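PDB 5EK8: lipoxygenase from Cyanothece sp., which probably catalyses the dioxygenation of polyunsaturated fatty acids with molecular oxygen as a 9R-lipoxygenase, using a non-heme iron. Local coordinates for residues L117-N122 / R137-I142; I71-W76 / G90-N95; L59-T64 / V160-Y165; P67-E72 / N377-P382. One frame throughout, in Å; residues are numbered along the deposited sequence.

Contact 1 of 4, residues L117-N122 / R137-I142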
# COMPACT_ATOMS: atom_id res chain seq x y z
N LEU A 117 1.05 -34.48 -4.96
CA LEU A 117 1.53 -33.75 -3.79
C LEU A 117 0.95 -32.34 -3.74
O LEU A 117 1.05 -31.59 -4.71
CB LEU A 117 3.05 -33.69 -3.80
CG LEU A 117 3.71 -33.32 -2.48
CD1 LEU A 117 3.48 -34.42 -1.45
CD2 LEU A 117 5.20 -33.06 -2.69
N ARG A 118 0.34 -31.99 -2.62
CA ARG A 118 -0.25 -30.66 -2.48
C ARG A 118 0.54 -29.80 -1.50
O ARG A 118 0.80 -30.20 -0.36
CB ARG A 118 -1.70 -30.76 -2.02
CG ARG A 118 -2.59 -31.54 -2.96
CD ARG A 118 -4.06 -31.30 -2.66
NE ARG A 118 -4.92 -32.22 -3.40
CZ ARG A 118 -6.24 -32.29 -3.26
NH1 ARG A 118 -6.86 -31.49 -2.40
NH2 ARG A 118 -6.94 -33.16 -3.97
N VAL A 119 0.92 -28.62 -1.97
CA VAL A 119 1.50 -27.59 -1.12
C VAL A 119 0.36 -26.78 -0.54
O VAL A 119 -0.46 -26.22 -1.29
CB VAL A 119 2.48 -26.67 -1.90
CG1 VAL A 119 3.15 -25.70 -0.94
CG2 VAL A 119 3.52 -27.50 -2.65
N ILE A 120 0.33 -26.72 0.79
CA ILE A 120 -0.78 -26.15 1.54
C ILE A 120 -0.43 -24.85 2.26
O ILE A 120 0.53 -24.78 3.03
CB ILE A 120 -1.30 -27.17 2.59
CG1 ILE A 120 -1.67 -28.49 1.92
CG2 ILE A 120 -2.50 -26.60 3.35
CD1 ILE A 120 -2.74 -28.35 0.86
N ASP A 121 -1.23 -23.82 1.98
CA ASP A 121 -1.14 -22.52 2.63
C ASP A 121 -2.08 -22.50 3.83
O ASP A 121 -2.90 -23.41 3.97
CB ASP A 121 -1.52 -21.42 1.63
CG ASP A 121 -0.75 -20.15 1.83
OD1 ASP A 121 -0.48 -19.79 3.00
OD2 ASP A 121 -0.43 -19.50 0.81
N ASN A 122 -1.98 -21.48 4.68
CA ASN A 122 -3.01 -21.26 5.70
C ASN A 122 -2.96 -19.89 6.38
O ASN A 122 -1.89 -19.33 6.61
CB ASN A 122 -2.96 -22.36 6.77
CG ASN A 122 -1.81 -22.20 7.73
OD1 ASN A 122 -1.92 -21.51 8.74
ND2 ASN A 122 -0.70 -22.86 7.44
N ARG A 137 -5.44 -23.71 2.64
CA ARG A 137 -5.67 -23.29 1.26
C ARG A 137 -4.64 -23.99 0.38
O ARG A 137 -3.47 -24.08 0.74
CB ARG A 137 -5.56 -21.77 1.12
CG ARG A 137 -5.33 -21.28 -0.30
CD ARG A 137 -4.51 -19.99 -0.32
NE ARG A 137 -4.06 -19.66 -1.68
CZ ARG A 137 -2.83 -19.85 -2.12
NH1 ARG A 137 -1.89 -20.34 -1.33
NH2 ARG A 137 -2.52 -19.54 -3.37
N ILE A 138 -5.08 -24.49 -0.77
CA ILE A 138 -4.17 -25.23 -1.65
C ILE A 138 -3.27 -24.28 -2.44
O ILE A 138 -3.73 -23.54 -3.31
CB ILE A 138 -4.94 -26.13 -2.62
CG1 ILE A 138 -5.61 -27.27 -1.85
CG2 ILE A 138 -4.01 -26.69 -3.70
CD1 ILE A 138 -6.41 -28.21 -2.71
N ALA A 139 -1.98 -24.30 -2.11
CA ALA A 139 -1.02 -23.38 -2.70
C ALA A 139 -0.48 -23.90 -4.03
O ALA A 139 -0.29 -23.13 -4.97
CB ALA A 139 0.12 -23.12 -1.74
N TYR A 140 -0.24 -25.21 -4.13
CA TYR A 140 0.28 -25.75 -5.39
C TYR A 140 0.03 -27.25 -5.51
O TYR A 140 -0.18 -27.93 -4.51
CB TYR A 140 1.78 -25.46 -5.52
CG TYR A 140 2.34 -25.59 -6.93
CD1 TYR A 140 1.98 -24.69 -7.93
CD2 TYR A 140 3.25 -26.59 -7.24
CE1 TYR A 140 2.50 -24.80 -9.21
CE2 TYR A 140 3.78 -26.70 -8.52
CZ TYR A 140 3.40 -25.81 -9.50
OH TYR A 140 3.92 -25.93 -10.77
N ILE A 141 0.03 -27.77 -6.73
CA ILE A 141 -0.12 -29.21 -6.93
C ILE A 141 0.93 -29.78 -7.88
O ILE A 141 1.10 -29.30 -9.00
CB ILE A 141 -1.52 -29.58 -7.46
CG1 ILE A 141 -2.61 -29.07 -6.52
CG2 ILE A 141 -1.65 -31.08 -7.61
CD1 ILE A 141 -4.01 -29.30 -7.04
N ILE A 142 1.63 -30.81 -7.43
CA ILE A 142 2.61 -31.50 -8.24
C ILE A 142 2.16 -32.93 -8.54
O ILE A 142 1.75 -33.65 -7.63
CB ILE A 142 3.98 -31.55 -7.55
CG1 ILE A 142 4.41 -30.14 -7.16
CG2 ILE A 142 4.99 -32.22 -8.44
CD1 ILE A 142 5.64 -30.10 -6.28
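A classic beta bulge marks the hairpin of strands 115-126 and 132-143: Ala139 and Tyr140 together face Val119. The carbonyl oxygen of Val119 takes two amide donors, Ala139 N at 2.6 Å and Tyr140 N at 3.0 Å, while Val119 N bonds back to Tyr140 O. Ala139 has near-helical backbone angles (phi -85°, psi -39°), which squeeze the extra residue into the strand and turn its CB toward the partner strand, a place suited to a small side chain. Beyond the bulge comes the non-hydrogen-bonded pair Ile120 and Ile138, then Asp121 and Arg137, bonded through both backbones. The side chains of Asp121 and Arg137 run alongside each other, pointing the same way, and close a salt bridge from Asp121 OD2 to Arg137 NH1 of 2.7 Å, with carboxylate and guanidinium planes turned 74° apart. The same OD2 has a weak second partner in Tyr162 OH. Within the beta domain, consistent with the PLAT domain of lipoxygenases, Leu117, Val119, Tyr140 and Ile142 share one face of the antiparallel sheet. Branched Val119 meets Tyr140 there at its root, CB to CB at 3.9 Å, and Leu117, Tyr140 and Ile142 continue onto strand 152-160. Ile120, Ile138, Arg118 and Ile141 occupy the other face. Ile120 CD1 touches Ile138 CG1 at 4.1 Å, and Ile138 CD1 lies against Arg118 from CD (3.9 Å) out to NH1 of the guanidinium. The Arg118 chain is extended from CG to NE; its charged end is salt-bridged to Glu116 and makes a cation-pi contact with Trp76.

Contact 2 of 4, residues I71-W76 / G90-N95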
# COMPACT_ATOMS: atom_id res chain seq x y z
N ILE A 71 6.61 -25.69 5.30
CA ILE A 71 5.32 -25.55 4.66
C ILE A 71 4.62 -26.91 4.63
O ILE A 71 5.27 -27.95 4.49
CB ILE A 71 5.45 -24.96 3.23
CG1 ILE A 71 4.12 -24.33 2.79
CG2 ILE A 71 5.95 -26.01 2.24
CD1 ILE A 71 4.29 -23.30 1.71
N GLU A 72 3.30 -26.89 4.81
CA GLU A 72 2.55 -28.13 4.94
C GLU A 72 2.36 -28.81 3.59
O GLU A 72 2.10 -28.16 2.58
CB GLU A 72 1.20 -27.89 5.61
CG GLU A 72 1.30 -27.65 7.12
CD GLU A 72 -0.03 -27.29 7.76
OE1 GLU A 72 -1.07 -27.83 7.33
OE2 GLU A 72 -0.03 -26.46 8.69
N LEU A 73 2.50 -30.13 3.60
CA LEU A 73 2.34 -30.94 2.40
C LEU A 73 1.32 -32.03 2.65
O LEU A 73 1.31 -32.66 3.71
CB LEU A 73 3.68 -31.55 1.98
CG LEU A 73 4.45 -30.94 0.82
CD1 LEU A 73 4.37 -29.42 0.82
CD2 LEU A 73 5.90 -31.39 0.91
N GLU A 74 0.46 -32.26 1.67
CA GLU A 74 -0.52 -33.34 1.76
C GLU A 74 -0.35 -34.32 0.60
O GLU A 74 -0.25 -33.92 -0.56
CB GLU A 74 -1.94 -32.78 1.79
CG GLU A 74 -2.25 -31.92 3.02
CD GLU A 74 -3.67 -31.36 3.03
OE1 GLU A 74 -4.36 -31.44 1.99
OE2 GLU A 74 -4.11 -30.85 4.09
N VAL A 75 -0.29 -35.60 0.92
CA VAL A 75 -0.23 -36.63 -0.11
C VAL A 75 -1.64 -37.09 -0.46
O VAL A 75 -2.39 -37.55 0.40
CB VAL A 75 0.62 -37.83 0.32
CG1 VAL A 75 0.35 -39.03 -0.57
CG2 VAL A 75 2.09 -37.46 0.29
N TRP A 76 -2.00 -36.96 -1.73
CA TRP A 76 -3.31 -37.34 -2.22
C TRP A 76 -3.21 -38.32 -3.37
O TRP A 76 -2.22 -38.33 -4.09
CB TRP A 76 -4.09 -36.10 -2.68
CG TRP A 76 -4.54 -35.20 -1.58
CD1 TRP A 76 -3.75 -34.36 -0.85
CD2 TRP A 76 -5.88 -35.02 -1.11
NE1 TRP A 76 -4.52 -33.68 0.07
CE2 TRP A 76 -5.83 -34.06 -0.07
CE3 TRP A 76 -7.11 -35.57 -1.45
CZ2 TRP A 76 -6.97 -33.65 0.63
CZ3 TRP A 76 -8.25 -35.16 -0.76
CH2 TRP A 76 -8.16 -34.21 0.27
N GLY A 90 1.97 -33.81 6.43
CA GLY A 90 3.34 -33.58 6.83
C GLY A 90 3.88 -32.22 6.40
O GLY A 90 3.20 -31.47 5.70
N VAL A 91 5.09 -31.91 6.84
CA VAL A 91 5.71 -30.61 6.56
C VAL A 91 7.11 -30.76 5.98
O VAL A 91 7.73 -31.82 6.04
CB VAL A 91 5.80 -29.72 7.82
CG1 VAL A 91 4.47 -29.68 8.54
CG2 VAL A 91 6.89 -30.23 8.76
N THR A 92 7.61 -29.67 5.41
CA THR A 92 9.00 -29.60 4.98
C THR A 92 9.87 -29.13 6.14
O THR A 92 9.40 -28.38 7.00
CB THR A 92 9.18 -28.63 3.80
OG1 THR A 92 8.68 -27.34 4.17
CG2 THR A 92 8.41 -29.13 2.58
N ASP A 93 11.12 -29.57 6.19
CA ASP A 93 12.05 -29.02 7.18
C ASP A 93 12.61 -27.71 6.66
O ASP A 93 12.15 -27.20 5.63
CB ASP A 93 13.18 -30.01 7.54
CG ASP A 93 14.00 -30.46 6.33
OD1 ASP A 93 14.52 -31.59 6.38
OD2 ASP A 93 14.13 -29.70 5.35
N GLN A 94 13.60 -27.17 7.36
CA GLN A 94 14.16 -25.87 7.00
C GLN A 94 14.91 -25.92 5.68
O GLN A 94 15.14 -24.89 5.04
CB GLN A 94 15.07 -25.36 8.12
CG GLN A 94 14.34 -25.13 9.43
CD GLN A 94 15.26 -24.68 10.55
OE1 GLN A 94 16.44 -25.04 10.59
NE2 GLN A 94 14.72 -23.88 11.48
N ASN A 95 15.27 -27.13 5.25
CA ASN A 95 15.91 -27.32 3.95
C ASN A 95 14.91 -27.71 2.87
O ASN A 95 15.30 -28.12 1.78
CB ASN A 95 17.00 -28.39 4.04
CG ASN A 95 18.01 -28.10 5.14
OD1 ASN A 95 18.47 -29.00 5.83
ND2 ASN A 95 18.37 -26.82 5.29
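Ile71 and Thr92 lie side by side and point the same way, the CG2 methyl of Ile71 resting 3.6 Å from OG1 of Thr92. The hydroxyl stands between the Thr92 backbone N and carbonyl carbon (chi1 57°), and from there it accepts the amide of Ile71, N to OG1 2.9 Å, in a nearly straight bond of 170°. Thr92 N answers with a bond to Ile71 O, so Thr92 holds the Ile71 backbone through its hydroxyl and its own amide. The threonine methyl serves a different neighbour: Thr92 CG2 meets Leu73 CD2 at 3.8 Å, the two side chains crossing at about a right angle. Leu73 is buried, and strand 97-102 extends its apolar surroundings through Phe98 and Ile100. On the other face of the sheet Glu72 and Val91 cross obliquely, CG of the glutamate against CG1 of the valine at 4.0 Å; only the aliphatic part of Glu72 is used, while its carboxylate leads away. The pairing belongs to the antiparallel hairpin of strands 72-79 and 82-91, whose second strand gives way to loop soon after Leu73 N bonds to Gly90 O at 2.6 Å. At the backbone angles of Gly90 a CB would collide with the preceding carbonyl oxygen, so glycine suits the place. Thr92 OG1 also bonds to Leu68 O, a carbonyl that can only accept. The hydroxyl must therefore donate to Leu68 while accepting from Ile71, a double role that satisfies this buried group and ties the end of strand 82-91 to the loop that leads into strand 72-79.

Contact 3 of 4, residues L59-T64 / V160-Y165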
# COMPACT_ATOMS: atom_id res chain seq x y z
N LEU A 59 11.55 -29.43 -1.64
CA LEU A 59 10.89 -28.35 -2.36
C LEU A 59 11.69 -27.05 -2.30
O LEU A 59 12.18 -26.66 -1.24
CB LEU A 59 9.49 -28.11 -1.80
CG LEU A 59 8.53 -29.30 -1.87
CD1 LEU A 59 7.12 -28.86 -1.49
CD2 LEU A 59 8.56 -29.94 -3.26
N LEU A 60 11.81 -26.39 -3.44
CA LEU A 60 12.52 -25.12 -3.53
C LEU A 60 11.63 -24.04 -4.15
O LEU A 60 10.74 -24.35 -4.95
CB LEU A 60 13.80 -25.27 -4.35
CG LEU A 60 14.77 -26.40 -3.96
CD1 LEU A 60 15.91 -26.47 -4.95
CD2 LEU A 60 15.30 -26.20 -2.55
N PHE A 61 11.86 -22.78 -3.79
CA PHE A 61 11.24 -21.66 -4.50
C PHE A 61 11.65 -21.72 -5.97
O PHE A 61 12.80 -22.04 -6.27
CB PHE A 61 11.65 -20.32 -3.91
CG PHE A 61 11.05 -20.01 -2.57
CD1 PHE A 61 9.89 -19.26 -2.47
CD2 PHE A 61 11.66 -20.45 -1.41
CE1 PHE A 61 9.34 -18.97 -1.24
CE2 PHE A 61 11.11 -20.16 -0.17
CZ PHE A 61 9.96 -19.42 -0.09
N SER A 62 10.72 -21.41 -6.87
CA SER A 62 11.03 -21.44 -8.29
C SER A 62 11.98 -20.31 -8.72
O SER A 62 12.73 -20.47 -9.68
CB SER A 62 9.75 -21.38 -9.12
OG SER A 62 9.06 -20.17 -8.88
N ASP A 63 11.95 -19.19 -8.00
CA ASP A 63 12.70 -18.00 -8.43
C ASP A 63 14.06 -17.82 -7.74
O ASP A 63 15.00 -17.33 -8.37
CB ASP A 63 11.85 -16.73 -8.23
CG ASP A 63 11.33 -16.56 -6.81
OD1 ASP A 63 10.60 -15.57 -6.58
OD2 ASP A 63 11.62 -17.40 -5.93
N THR A 64 14.17 -18.20 -6.47
CA THR A 64 15.44 -18.07 -5.76
C THR A 64 16.13 -19.42 -5.57
O THR A 64 17.30 -19.48 -5.20
CB THR A 64 15.25 -17.42 -4.37
OG1 THR A 64 14.45 -18.27 -3.53
CG2 THR A 64 14.59 -16.05 -4.49
N VAL A 160 8.79 -24.75 -6.66
CA VAL A 160 7.42 -24.30 -6.47
C VAL A 160 7.33 -22.79 -6.63
O VAL A 160 8.07 -22.05 -5.97
CB VAL A 160 6.87 -24.70 -5.08
CG1 VAL A 160 5.43 -24.22 -4.91
CG2 VAL A 160 6.97 -26.22 -4.88
N PRO A 161 6.43 -22.32 -7.50
CA PRO A 161 6.23 -20.88 -7.67
C PRO A 161 5.39 -20.29 -6.54
O PRO A 161 4.27 -19.83 -6.78
CB PRO A 161 5.49 -20.78 -9.01
CG PRO A 161 4.74 -22.06 -9.09
CD PRO A 161 5.59 -23.10 -8.43
N TYR A 162 5.93 -20.29 -5.33
CA TYR A 162 5.22 -19.76 -4.17
C TYR A 162 5.57 -18.30 -3.94
O TYR A 162 6.70 -17.97 -3.57
CB TYR A 162 5.54 -20.59 -2.93
CG TYR A 162 4.68 -20.24 -1.73
CD1 TYR A 162 5.20 -19.54 -0.66
CD2 TYR A 162 3.33 -20.60 -1.69
CE1 TYR A 162 4.42 -19.21 0.44
CE2 TYR A 162 2.53 -20.28 -0.60
CZ TYR A 162 3.08 -19.59 0.46
OH TYR A 162 2.32 -19.26 1.55
N TRP A 163 4.58 -17.43 -4.13
CA TRP A 163 4.74 -15.98 -4.03
C TRP A 163 5.96 -15.49 -4.81
O TRP A 163 6.85 -14.88 -4.23
CB TRP A 163 4.85 -15.55 -2.57
CG TRP A 163 3.53 -15.50 -1.86
CD1 TRP A 163 2.75 -16.55 -1.49
CD2 TRP A 163 2.84 -14.32 -1.44
NE1 TRP A 163 1.61 -16.10 -0.86
CE2 TRP A 163 1.64 -14.73 -0.82
CE3 TRP A 163 3.11 -12.95 -1.53
CZ2 TRP A 163 0.72 -13.83 -0.29
CZ3 TRP A 163 2.19 -12.05 -1.00
CH2 TRP A 163 1.01 -12.50 -0.39
N PRO A 164 5.99 -15.75 -6.12
CA PRO A 164 7.18 -15.40 -6.89
C PRO A 164 7.35 -13.90 -7.03
O PRO A 164 6.35 -13.17 -7.02
CB PRO A 164 6.92 -16.05 -8.26
CG PRO A 164 5.43 -16.06 -8.37
CD PRO A 164 4.92 -16.30 -6.98
N TYR A 165 8.59 -13.44 -7.14
CA TYR A 165 8.86 -12.02 -7.35
C TYR A 165 8.68 -11.64 -8.81
O TYR A 165 9.00 -12.42 -9.71
CB TYR A 165 10.28 -11.67 -6.89
CG TYR A 165 10.41 -11.45 -5.41
CD1 TYR A 165 10.07 -10.24 -4.83
CD2 TYR A 165 10.89 -12.45 -4.57
CE1 TYR A 165 10.20 -10.03 -3.48
CE2 TYR A 165 11.02 -12.24 -3.21
CZ TYR A 165 10.67 -11.03 -2.67
OH TYR A 165 10.79 -10.81 -1.32
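Leu60 and Val160 meet through their backbones, Val160 N donating to Leu60 O at 2.6 Å and Val160 O receiving Ser62 N at 2.9 Å. That second amide stands well above the carbonyl plane, 58° out of it. Next comes Asp63, whose OD1 accepts Tyr165 N at 3.0 Å, nearly along the C-O bond of the carboxylate. The aspartate CG sits between its own backbone N and carbonyl carbon (chi1 55°). Between these polar points Phe61 brings its ring edge to Tyr162: the carbonyl oxygen of Tyr162 lies in the phenyl plane, 3.6 Å from Phe61 CD1, and CE1 approaches the edge of the tyrosine ring. Strands 53-61 and 152-160 run parallel here in the three-stranded sheet of the beta domain, and the pairing ends as Pro161 becomes the centre of an inverse gamma turn, a tight bend that proline's fixed phi suits. Ser62 packs on this proline, OG against CB at 3.6 Å. In the next shell Trp163 lays CD1 over the centre of the Tyr162 ring, 3.6 Å above its plane. Trp163 has positive phi (48°), at a kink in the chain before Pro164. Arg376 of helix 337-377 positions the acid: its NH1 forms a salt bridge with Asp63 OD1 and also bonds to Trp163 O, holding both segments at once. Further out, Trp163 stacks on Phe375 of the same helix, and Tyr165 stacks on His495.

Contact 4 of 4, residues P67-E72 / N377-P382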
# COMPACT_ATOMS: atom_id res chain seq x y z
N PRO A 67 15.31 -23.16 -0.25
CA PRO A 67 14.35 -24.14 0.26
C PRO A 67 13.01 -23.52 0.64
O PRO A 67 12.98 -22.45 1.26
CB PRO A 67 15.05 -24.71 1.50
CG PRO A 67 16.10 -23.72 1.85
CD PRO A 67 16.54 -23.13 0.55
N LEU A 68 11.92 -24.18 0.26
CA LEU A 68 10.58 -23.82 0.72
C LEU A 68 10.36 -24.47 2.08
O LEU A 68 9.97 -25.63 2.18
CB LEU A 68 9.52 -24.27 -0.28
CG LEU A 68 8.11 -23.70 -0.13
CD1 LEU A 68 8.11 -22.21 -0.39
CD2 LEU A 68 7.14 -24.40 -1.07
N HIS A 69 10.61 -23.70 3.13
CA HIS A 69 10.74 -24.23 4.48
C HIS A 69 9.45 -24.25 5.29
O HIS A 69 8.63 -23.34 5.18
CB HIS A 69 11.79 -23.42 5.24
CG HIS A 69 11.49 -21.96 5.27
ND1 HIS A 69 11.87 -21.10 4.26
CD2 HIS A 69 10.83 -21.20 6.18
CE1 HIS A 69 11.47 -19.87 4.55
NE2 HIS A 69 10.84 -19.91 5.71
N ASN A 70 9.30 -25.30 6.09
CA ASN A 70 8.23 -25.39 7.09
C ASN A 70 6.84 -25.17 6.50
O ASN A 70 5.99 -24.53 7.12
CB ASN A 70 8.46 -24.39 8.22
CG ASN A 70 9.87 -24.46 8.78
OD1 ASN A 70 10.61 -25.42 8.55
ND2 ASN A 70 10.26 -23.43 9.53
N ILE A 71 6.61 -25.69 5.30
CA ILE A 71 5.32 -25.55 4.66
C ILE A 71 4.62 -26.91 4.63
O ILE A 71 5.27 -27.95 4.49
CB ILE A 71 5.45 -24.96 3.23
CG1 ILE A 71 4.12 -24.33 2.79
CG2 ILE A 71 5.95 -26.01 2.24
CD1 ILE A 71 4.29 -23.30 1.71
N GLU A 72 3.30 -26.89 4.81
CA GLU A 72 2.55 -28.13 4.94
C GLU A 72 2.36 -28.81 3.59
O GLU A 72 2.10 -28.16 2.58
CB GLU A 72 1.20 -27.89 5.61
CG GLU A 72 1.30 -27.65 7.12
CD GLU A 72 -0.03 -27.29 7.76
OE1 GLU A 72 -1.07 -27.83 7.33
OE2 GLU A 72 -0.03 -26.46 8.69
N ASN A 377 8.21 -16.31 3.79
CA ASN A 377 9.11 -16.96 4.74
C ASN A 377 8.62 -17.12 6.19
O ASN A 377 9.28 -17.78 6.99
CB ASN A 377 10.44 -16.20 4.76
CG ASN A 377 11.09 -16.12 3.39
OD1 ASN A 377 11.70 -17.08 2.92
ND2 ASN A 377 10.96 -14.97 2.74
N LEU A 378 7.48 -16.54 6.53
CA LEU A 378 7.01 -16.59 7.91
C LEU A 378 5.83 -17.55 8.10
O LEU A 378 4.70 -17.24 7.72
CB LEU A 378 6.62 -15.18 8.38
CG LEU A 378 7.77 -14.18 8.42
CD1 LEU A 378 7.31 -12.84 8.99
CD2 LEU A 378 8.94 -14.74 9.22
N ARG A 379 6.11 -18.70 8.69
CA ARG A 379 5.08 -19.72 8.94
C ARG A 379 5.03 -20.17 10.40
O ARG A 379 4.09 -19.85 11.12
CB ARG A 379 5.31 -20.93 8.03
CG ARG A 379 4.58 -20.84 6.71
CD ARG A 379 5.18 -21.74 5.66
NE ARG A 379 5.37 -21.00 4.42
CZ ARG A 379 6.56 -20.72 3.90
NH1 ARG A 379 6.63 -20.03 2.77
NH2 ARG A 379 7.66 -21.14 4.49
N LYS A 380 6.04 -20.93 10.83
CA LYS A 380 6.11 -21.42 12.21
C LYS A 380 6.42 -20.31 13.21
O LYS A 380 6.04 -20.38 14.38
CB LYS A 380 7.15 -22.53 12.33
CG LYS A 380 6.72 -23.86 11.73
CD LYS A 380 7.52 -25.00 12.33
CE LYS A 380 7.09 -26.35 11.78
NZ LYS A 380 7.73 -27.47 12.50
N ASN A 381 7.12 -19.27 12.74
CA ASN A 381 7.53 -18.18 13.61
C ASN A 381 6.38 -17.23 13.96
O ASN A 381 5.74 -16.66 13.07
CB ASN A 381 8.68 -17.40 12.97
CG ASN A 381 9.46 -16.58 13.97
OD1 ASN A 381 8.89 -15.75 14.69
ND2 ASN A 381 10.76 -16.81 14.04
N PRO A 382 6.11 -17.06 15.26
CA PRO A 382 5.04 -16.22 15.82
C PRO A 382 4.96 -14.83 15.21
O PRO A 382 3.87 -14.25 15.18
CB PRO A 382 5.40 -16.12 17.31
CG PRO A 382 6.64 -16.96 17.50
CD PRO A 382 6.78 -17.84 16.31
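The backbones of 67-72 and 377-382, both largely irregular, keep their distance, His69 CA standing 7.5 Å from Asn377 CA and Asn70 CA 6.7 Å from Arg379 CA, so side chains must span the gap. His69 does this with its ring edge: NE2 donates to Asn377 O at 2.9 Å with an angle of 168°, the oxygen lying in the imidazole plane. The Asn377 amide is nearly coplanar with the ring, 10° apart, its OD1 beside CE1. Histidine fits because a flat ring with a donor at its tip can reach the carbonyl of the last helical residue. Over one face of the same ring comes Arg379, with NH2 3.5 Å above the plane and displaced toward the rim, the guanidinium turned 65° against the imidazole. CD of Arg379 passes Asn70 O at 3.3 Å; beyond it a bend at chi3 sets the course of NE. On the guanidinium face lies an apolar cover, Ile71 CD1, 3.7 Å from Arg379 NE. Asn70 adopts a left-handed backbone conformation, one asparagine tolerates well, and its CB packs at about a right angle on Lys380 CG. Its ND2 bonds to Glu484, whose carboxylate also receives the backbone N of Arg379, Lys380 and Asn381. Asn377 ND2 is held by Asp491 and Ala373 O. The loop before strand 72-79 is thereby set against the link between helices 337-377 and 383-391, with helix 482-495 bracing both sides through Glu484 and Arg487.

In the fold
Contacts 1 and 2 are neighbours in the four-stranded sheet, their centres about 9 Å apart, and Arg118 N of one probably bonds to Glu74 O of the other at 2.9 Å. Contact 3 lies in the companion three-stranded sheet and its exit loop; Tyr162 OH reaches contact 1, 2.9 Å from Asp121 OD2, and the Tyr162 ring also packs on Arg379 of contact 4. Contact 4 shares Ile71 and Glu72 with contact 2. Contacts 3 and 4 both join the beta domain to helix 337-377, which carries the iron ligands His359 and His364. All four lie away from the iron and sodium sites and on the same side of the chain's centre, about 23 to 31 Å from it (centre to centre).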